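Local coordinates for alpha-catenin-like protein hmp-1 (Caenorhabditis elegans, PDB 5XA5), which takes part in cell adhesion at cell junctions, binding actin filaments, beta-catenin and cadherin, and is required for cell migration and shape changes during body enclosure and elongation, at residues I183-D187 against R210-R214; V172-Y176 against Y221-R225; V190-A194 against L206-R210. All coordinates share one frame; numbering follows the deposited sequence.

Interaction 1 (I183-D187 against R210-R214); sequences IEELD and RSALR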
loop_
_atom_site.group_PDB
_atom_site.type_symbol
_atom_site.label_atom_id
_atom_site.label_comp_id
_atom_site.label_asym_id
_atom_site.label_seq_id
_atom_site.Cartn_x
_atom_site.Cartn_y
_atom_site.Cartn_z
ATOM N N ILE A 183 -9.427 15.839 9.294
ATOM C CA ILE A 183 -8.562 15.255 10.319
ATOM C C ILE A 183 -9.157 13.952 10.846
ATOM O O ILE A 183 -8.414 13.010 11.122
ATOM C CB ILE A 183 -8.332 16.243 11.461
ATOM C CG1 ILE A 183 -7.408 17.360 10.969
ATOM C CG2 ILE A 183 -7.714 15.556 12.671
ATOM C CD1 ILE A 183 -7.111 18.427 11.988
ATOM N N GLU A 184 -10.484 13.885 10.969
ATOM C CA GLU A 184 -11.114 12.630 11.365
ATOM C C GLU A 184 -10.849 11.507 10.355
ATOM O O GLU A 184 -10.550 10.382 10.759
ATOM C CB GLU A 184 -12.620 12.815 11.555
ATOM C CG GLU A 184 -13.013 13.547 12.827
ATOM C CD GLU A 184 -12.872 12.703 14.085
ATOM O OE1 GLU A 184 -12.720 11.464 13.984
ATOM O OE2 GLU A 184 -12.936 13.291 15.185
ATOM N N GLU A 185 -10.955 11.825 9.065
ATOM C CA GLU A 185 -10.653 10.890 7.976
ATOM C C GLU A 185 -9.196 10.436 8.036
ATOM O O GLU A 185 -8.887 9.246 7.936
ATOM C CB GLU A 185 -10.934 11.543 6.618
ATOM C CG GLU A 185 -12.249 11.191 5.959
ATOM C CD GLU A 185 -12.773 12.307 5.059
ATOM O OE1 GLU A 185 -12.071 13.332 4.895
ATOM O OE2 GLU A 185 -13.887 12.159 4.510
ATOM N N LEU A 186 -8.293 11.397 8.195
ATOM C CA LEU A 186 -6.867 11.096 8.250
ATOM C C LEU A 186 -6.558 10.243 9.462
ATOM O O LEU A 186 -5.761 9.317 9.388
ATOM C CB LEU A 186 -6.049 12.386 8.293
ATOM C CG LEU A 186 -4.526 12.283 8.342
ATOM C CD1 LEU A 186 -3.952 11.609 7.087
ATOM C CD2 LEU A 186 -3.882 13.655 8.551
ATOM N N ASP A 187 -7.196 10.564 10.582
ATOM C CA ASP A 187 -6.948 9.850 11.832
ATOM C C ASP A 187 -7.242 8.361 11.682
ATOM O O ASP A 187 -6.465 7.526 12.144
ATOM C CB ASP A 187 -7.799 10.452 12.955
ATOM C CG ASP A 187 -7.443 9.905 14.313
ATOM O OD1 ASP A 187 -6.592 10.520 14.991
ATOM O OD2 ASP A 187 -8.008 8.863 14.705
ATOM N N ARG A 210 0.252 11.528 15.165
ATOM C CA ARG A 210 -1.211 11.547 15.169
ATOM C C ARG A 210 -1.762 12.273 16.401
ATOM O O ARG A 210 -2.617 13.158 16.297
ATOM C CB ARG A 210 -1.777 10.112 15.103
ATOM C CG ARG A 210 -3.290 10.070 14.948
ATOM C CD ARG A 210 -3.908 8.822 15.586
ATOM N NE ARG A 210 -3.739 8.841 17.038
ATOM C CZ ARG A 210 -4.575 9.437 17.884
ATOM N NH1 ARG A 210 -5.652 10.066 17.431
ATOM N NH2 ARG A 210 -4.336 9.407 19.187
ATOM N N SER A 211 -1.254 11.907 17.568
ATOM C CA SER A 211 -1.702 12.522 18.806
ATOM C C SER A 211 -1.442 14.027 18.809
ATOM O O SER A 211 -2.298 14.810 19.243
ATOM C CB SER A 211 -1.014 11.860 19.992
ATOM O OG SER A 211 -1.338 10.485 20.032
ATOM N N ALA A 212 -0.266 14.418 18.326
ATOM C CA ALA A 212 0.104 15.836 18.290
ATOM C C ALA A 212 -0.834 16.602 17.362
ATOM O O ALA A 212 -1.268 17.708 17.689
ATOM C CB ALA A 212 1.546 15.999 17.847
ATOM N N LEU A 213 -1.140 16.032 16.197
ATOM C CA LEU A 213 -2.102 16.671 15.313
ATOM C C LEU A 213 -3.458 16.843 15.998
ATOM O O LEU A 213 -4.058 17.918 15.914
ATOM C CB LEU A 213 -2.270 15.873 14.009
ATOM C CG LEU A 213 -3.358 16.368 13.048
ATOM C CD1 LEU A 213 -3.083 17.800 12.596
ATOM C CD2 LEU A 213 -3.541 15.436 11.842
ATOM N N ARG A 214 -3.962 15.790 16.647
ATOM C CA ARG A 214 -5.274 15.873 17.281
ATOM C C ARG A 214 -5.337 16.920 18.390
ATOM O O ARG A 214 -6.369 17.566 18.590
ATOM C CB ARG A 214 -5.687 14.513 17.859
ATOM C CG ARG A 214 -5.901 13.433 16.831
ATOM C CD ARG A 214 -6.727 13.910 15.652
ATOM N NE ARG A 214 -8.054 14.407 16.024
ATOM C CZ ARG A 214 -9.161 13.668 16.058
ATOM N NH1 ARG A 214 -9.114 12.370 15.775
ATOM N NH2 ARG A 214 -10.317 14.225 16.392
#
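Asp187 and Arg210 form the shortest bond of a four-residue salt-bridge network. Arg210 NH1 lies 2.7 Å from Asp187 OD1, with an N-H...O angle of 159°. The bond uses the syn lone pair, and the oxygen sits in the plane of the Arg210 guanidinium. The same OD1 receives a second, weak bond from Arg214 NH1 at 3.2 Å. Both guanidinium planes stand nearly perpendicular to the carboxylate, and each arginine gives OD1 one nitrogen. Asp187 OD2 is satisfied too, by a salt bridge to Arg191 NE one turn along the same helix. Surrounding this buried carboxylate with three arginines probably favours its ionised state.

Arg214 spends its other terminal nitrogen on Glu184: NH2 to OE2 is 3.0 Å, a bent bond (139°) that meets the oxygen from above the carboxylate plane. Bends at chi2 and chi3 bring the Arg214 chain back alongside Ile183, where CD lies 3.5 Å from Ile183 CG2. On the buried side of the contact, Leu213 spreads its methyls over two partners, CD1 at 4.1 Å from Ile183 CD1 and CD2 at 3.8 Å from Leu186 CD2.

The two helix segments run antiparallel, at 166°. On the apolar side, Ile183 and Leu186 also pack on helix 117-165 and Leu213 on helix 234-258, placing the contact within a four-helix bundle.

Interaction 2 (V172-Y176 against Y221-R225); sequences VDDLY and YTSTR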
loop_
_atom_site.group_PDB
_atom_site.type_symbol
_atom_site.label_atom_id
_atom_site.label_comp_id
_atom_site.label_asym_id
_atom_site.label_seq_id
_atom_site.Cartn_x
_atom_site.Cartn_y
_atom_site.Cartn_z
ATOM N N VAL A 172 -13.052 31.482 9.358
ATOM C CA VAL A 172 -12.330 30.616 10.281
ATOM C C VAL A 172 -13.217 29.446 10.723
ATOM O O VAL A 172 -12.787 28.290 10.749
ATOM C CB VAL A 172 -11.826 31.391 11.516
ATOM C CG1 VAL A 172 -11.241 30.400 12.528
ATOM C CG2 VAL A 172 -10.771 32.442 11.099
ATOM N N ASP A 173 -14.465 29.738 11.048
ATOM C CA ASP A 173 -15.396 28.658 11.418
ATOM C C ASP A 173 -15.664 27.681 10.279
ATOM O O ASP A 173 -15.702 26.471 10.493
ATOM C CB ASP A 173 -16.723 29.243 11.893
ATOM C CG ASP A 173 -16.651 29.786 13.299
ATOM O OD1 ASP A 173 -15.658 29.518 14.006
ATOM O OD2 ASP A 173 -17.605 30.482 13.707
ATOM N N ASP A 174 -15.860 28.201 9.068
ATOM C CA ASP A 174 -16.150 27.326 7.928
ATOM C C ASP A 174 -14.951 26.458 7.584
ATOM O O ASP A 174 -15.090 25.274 7.277
ATOM C CB ASP A 174 -16.571 28.137 6.703
ATOM C CG ASP A 174 -17.951 28.753 6.856
ATOM O OD1 ASP A 174 -18.728 28.267 7.706
ATOM O OD2 ASP A 174 -18.261 29.709 6.112
ATOM N N LEU A 175 -13.760 27.044 7.629
ATOM C CA LEU A 175 -12.567 26.253 7.365
ATOM C C LEU A 175 -12.337 25.229 8.477
ATOM O O LEU A 175 -11.927 24.121 8.190
ATOM C CB LEU A 175 -11.340 27.155 7.197
ATOM C CG LEU A 175 -11.371 27.925 5.872
ATOM C CD1 LEU A 175 -10.366 29.070 5.939
ATOM C CD2 LEU A 175 -11.046 26.998 4.708
ATOM N N TYR A 176 -12.631 25.571 9.729
ATOM C CA TYR A 176 -12.418 24.579 10.769
ATOM C C TYR A 176 -13.466 23.476 10.632
ATOM O O TYR A 176 -13.165 22.316 10.894
ATOM C CB TYR A 176 -12.434 25.182 12.187
ATOM C CG TYR A 176 -11.989 24.157 13.224
ATOM C CD1 TYR A 176 -10.758 23.523 13.100
ATOM C CD2 TYR A 176 -12.793 23.827 14.318
ATOM C CE1 TYR A 176 -10.337 22.573 14.014
ATOM C CE2 TYR A 176 -12.366 22.873 15.261
ATOM C CZ TYR A 176 -11.139 22.258 15.094
ATOM O OH TYR A 176 -10.701 21.305 16.000
ATOM N N TYR A 221 -7.472 26.337 15.901
ATOM C CA TYR A 221 -8.793 26.926 15.674
ATOM C C TYR A 221 -9.036 28.086 16.628
ATOM O O TYR A 221 -9.382 29.172 16.199
ATOM C CB TYR A 221 -9.894 25.870 15.829
ATOM C CG TYR A 221 -11.297 26.422 15.921
ATOM C CD1 TYR A 221 -11.825 27.210 14.901
ATOM C CD2 TYR A 221 -12.105 26.140 17.017
ATOM C CE1 TYR A 221 -13.113 27.710 14.984
ATOM C CE2 TYR A 221 -13.391 26.634 17.108
ATOM C CZ TYR A 221 -13.887 27.430 16.084
ATOM O OH TYR A 221 -15.160 27.918 16.147
ATOM N N THR A 222 -8.861 27.869 17.928
ATOM C CA THR A 222 -9.286 28.908 18.841
ATOM C C THR A 222 -8.280 30.066 18.858
ATOM O O THR A 222 -8.677 31.206 19.025
ATOM C CB THR A 222 -9.527 28.366 20.264
ATOM O OG1 THR A 222 -8.398 27.623 20.710
ATOM C CG2 THR A 222 -10.730 27.438 20.262
ATOM N N SER A 223 -6.998 29.793 18.625
ATOM C CA SER A 223 -6.018 30.874 18.560
ATOM C C SER A 223 -6.244 31.742 17.323
ATOM O O SER A 223 -6.117 32.965 17.389
ATOM C CB SER A 223 -4.587 30.330 18.547
ATOM O OG SER A 223 -4.309 29.730 17.294
ATOM N N THR A 224 -6.569 31.131 16.185
ATOM C CA THR A 224 -6.843 31.903 14.971
ATOM C C THR A 224 -8.136 32.704 15.099
ATOM O O THR A 224 -8.228 33.843 14.656
ATOM C CB THR A 224 -6.914 30.989 13.697
ATOM O OG1 THR A 224 -7.921 29.975 13.835
ATOM C CG2 THR A 224 -5.567 30.333 13.452
ATOM N N ARG A 225 -9.144 32.099 15.713
ATOM C CA ARG A 225 -10.425 32.762 15.848
ATOM C C ARG A 225 -10.309 33.965 16.779
ATOM O O ARG A 225 -10.871 35.019 16.504
ATOM C CB ARG A 225 -11.470 31.778 16.372
ATOM C CG ARG A 225 -12.901 32.242 16.229
ATOM C CD ARG A 225 -13.815 31.183 16.803
ATOM N NE ARG A 225 -15.187 31.312 16.330
ATOM C CZ ARG A 225 -16.106 32.071 16.915
ATOM N NH1 ARG A 225 -15.795 32.784 17.994
ATOM N NH2 ARG A 225 -17.337 32.118 16.420
#
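Val172 faces Arg225 and Tyr176 faces Tyr221 across two antiparallel helical segments, with CA atoms 6.3 Å apart in the first pair and 6.5 Å apart in the second. The segment axes approach to 10.4 Å at an angle of 163°, and the near-equal CA distances show the segments running almost level over this turn.

The tyrosines lie flat against each other in an offset stack: the ring planes differ by 9° and the centroids are 4.3 Å apart. In both residues CG is anti to the backbone N (chi1 -171° for Tyr176), which carries each ring into the space between the helices. The displacement puts Tyr221 CB over the middle of the Tyr176 ring, a CH-pi contact with CB 3.6 Å from the centroid, while Tyr176 CD2 lies over the opposing Tyr221 ring, off its centre.

This pairing belongs to an antiparallel helical bundle in the N-terminal portion of HMP-1, a member of the vinculin/alpha-catenin family; helices 169-196 and 200-229 are consecutive members of the bundle, and Val172, Tyr176 and Thr224 all reach Met163 of helix 117-165.

Asp173 gathers the polar ends. Its OD1 accepts from Tyr221 OH at 2.7 Å, approached from above the carboxylate plane. In one of the two deposited Arg225 conformers, NE and NH2 grip Asp173 OD1 and OD2 side-on, NE to OD1 at 3.0 Å, with carboxylate and guanidinium nearly coplanar. The extended arginine chain makes this reach possible. Val172 CG1 packs beside the tyrosine, 4.0 Å from Tyr221 CD1, and also touches Arg225 CB.

Interaction 3 (V190-A194 against L206-R210); sequences VRRRA and LLAAR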
loop_
_atom_site.group_PDB
_atom_site.type_symbol
_atom_site.label_atom_id
_atom_site.label_comp_id
_atom_site.label_asym_id
_atom_site.label_seq_id
_atom_site.Cartn_x
_atom_site.Cartn_y
_atom_site.Cartn_z
ATOM N N VAL A 190 -4.500 6.743 9.428
ATOM C CA VAL A 190 -3.209 6.696 10.107
ATOM C C VAL A 190 -3.169 5.644 11.221
ATOM O O VAL A 190 -2.160 4.958 11.399
ATOM C CB VAL A 190 -2.851 8.085 10.670
ATOM C CG1 VAL A 190 -1.730 7.991 11.683
ATOM C CG2 VAL A 190 -2.475 8.976 9.524
ATOM N N ARG A 191 -4.252 5.521 11.981
ATOM C CA ARG A 191 -4.323 4.482 13.013
ATOM C C ARG A 191 -4.201 3.095 12.396
ATOM O O ARG A 191 -3.527 2.212 12.951
ATOM C CB ARG A 191 -5.629 4.603 13.796
ATOM C CG ARG A 191 -5.602 5.665 14.868
ATOM C CD ARG A 191 -6.969 5.841 15.498
ATOM N NE ARG A 191 -6.947 6.843 16.557
ATOM C CZ ARG A 191 -7.398 6.630 17.790
ATOM N NH1 ARG A 191 -7.906 5.448 18.113
ATOM N NH2 ARG A 191 -7.339 7.594 18.698
ATOM N N ARG A 192 -4.859 2.891 11.263
ATOM C CA ARG A 192 -4.800 1.586 10.594
ATOM C C ARG A 192 -3.405 1.333 10.044
ATOM O O ARG A 192 -2.898 0.211 10.135
ATOM C CB ARG A 192 -5.842 1.484 9.481
ATOM C CG ARG A 192 -7.275 1.565 9.992
ATOM C CD ARG A 192 -8.296 1.487 8.865
ATOM N NE ARG A 192 -8.486 0.122 8.385
ATOM C CZ ARG A 192 -8.296 -0.269 7.130
ATOM N NH1 ARG A 192 -7.904 0.604 6.212
ATOM N NH2 ARG A 192 -8.499 -1.536 6.794
ATOM N N ARG A 193 -2.781 2.376 9.498
ATOM C CA ARG A 193 -1.411 2.248 9.016
ATOM C C ARG A 193 -0.475 1.875 10.160
ATOM O O ARG A 193 0.421 1.036 10.003
ATOM C CB ARG A 193 -0.950 3.554 8.343
ATOM C CG ARG A 193 0.460 3.490 7.794
ATOM C CD ARG A 193 0.527 2.421 6.741
ATOM N NE ARG A 193 1.854 2.340 6.147
ATOM C CZ ARG A 193 2.155 1.499 5.160
ATOM N NH1 ARG A 193 1.219 0.693 4.672
ATOM N NH2 ARG A 193 3.389 1.451 4.686
ATOM N N ALA A 194 -0.671 2.506 11.316
ATOM C CA ALA A 194 0.172 2.226 12.462
ATOM C C ALA A 194 0.117 0.752 12.860
ATOM O O ALA A 194 1.141 0.157 13.170
ATOM C CB ALA A 194 -0.234 3.103 13.631
ATOM N N LEU A 206 4.523 7.328 14.401
ATOM C CA LEU A 206 3.331 7.713 13.658
ATOM C C LEU A 206 2.209 8.037 14.633
ATOM O O LEU A 206 1.491 9.030 14.463
ATOM C CB LEU A 206 2.902 6.598 12.686
ATOM C CG LEU A 206 1.871 6.989 11.621
ATOM C CD1 LEU A 206 2.465 8.017 10.693
ATOM C CD2 LEU A 206 1.425 5.775 10.809
ATOM N N LEU A 207 2.069 7.215 15.667
ATOM C CA LEU A 207 1.031 7.447 16.660
ATOM C C LEU A 207 1.286 8.727 17.447
ATOM O O LEU A 207 0.340 9.420 17.817
ATOM C CB LEU A 207 0.923 6.247 17.607
ATOM C CG LEU A 207 0.265 5.053 16.909
ATOM C CD1 LEU A 207 0.193 3.878 17.866
ATOM C CD2 LEU A 207 -1.124 5.402 16.354
ATOM N N ALA A 208 2.554 9.037 17.690
ATOM C CA ALA A 208 2.882 10.258 18.414
ATOM C C ALA A 208 2.506 11.469 17.585
ATOM O O ALA A 208 1.948 12.439 18.110
ATOM C CB ALA A 208 4.347 10.300 18.776
ATOM N N ALA A 209 2.827 11.419 16.296
ATOM C CA ALA A 209 2.482 12.521 15.396
ATOM C C ALA A 209 0.965 12.659 15.263
ATOM O O ALA A 209 0.445 13.784 15.244
ATOM C CB ALA A 209 3.148 12.321 14.020
ATOM N N ARG A 210 0.252 11.528 15.165
ATOM C CA ARG A 210 -1.211 11.547 15.169
ATOM C C ARG A 210 -1.762 12.273 16.401
ATOM O O ARG A 210 -2.617 13.158 16.297
ATOM C CB ARG A 210 -1.777 10.112 15.103
ATOM C CG ARG A 210 -3.290 10.070 14.948
ATOM C CD ARG A 210 -3.908 8.822 15.586
ATOM N NE ARG A 210 -3.739 8.841 17.038
ATOM C CZ ARG A 210 -4.575 9.437 17.884
ATOM N NH1 ARG A 210 -5.652 10.066 17.431
ATOM N NH2 ARG A 210 -4.336 9.407 19.187
#
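Leu206, the residue of its segment nearest the helix-to-helix turn, packs its CG 3.7 Å from Val190 CG1. With its CG anti to the backbone N (chi1 -166°), Leu206 reaches across to the first segment. There its CD2 lies over the backbone and touches Val190 O as well as Arg193 CG, the latter at 3.9 Å. Arg193 contributes CB and CG to this contact, while its NH1 forms a salt bridge with Asp142 OD1 of helix 117-165. Leu206 also packs on Leu254 and Val257 of helix 234-258.

Next in sequence, Leu207 lays CD2 against Ala194 CB at 3.7 Å, methyl against methyl at van der Waals distance, at the more exposed margin.

Arg210 closes the segment. Its CB lies 4.0 Å from Val190 CG1, and further out its CD runs beside Arg191 CG. Arg191 NH2 stands over one face of the Arg210 guanidinium, 3.2 Å from Arg210 NH1, with the two planes 79° apart. No hydrogen bond joins these two donors; each arginine is paired with the carboxylate of Asp187, which brings them together.

With axes 9.9 Å apart and at 163°, the segments form part of an antiparallel alpha-alpha hairpin, here a component of a vinculin-family helical bundle.

Overall arrangement
All three interactions join the same pair of helices, 169-196 and 200-229, at successive levels of one antiparallel hairpin. Interaction 3 is closest to the turn, with 11 residues between its segments; interaction 1 encloses 22 and interaction 2 encloses 44. The centres of interactions 3 and 1 are about 8 Å apart, those of 1 and 2 about 17 Å, and those of 3 and 2 about 25 Å, as expected for a nearly straight line. Arg210 and Asp187 make interactions 1 and 3 one continuous charged cluster. Interaction 2 stands apart, its nearest atoms about 6 Å from interaction 1 and about 11 Å from interaction 3.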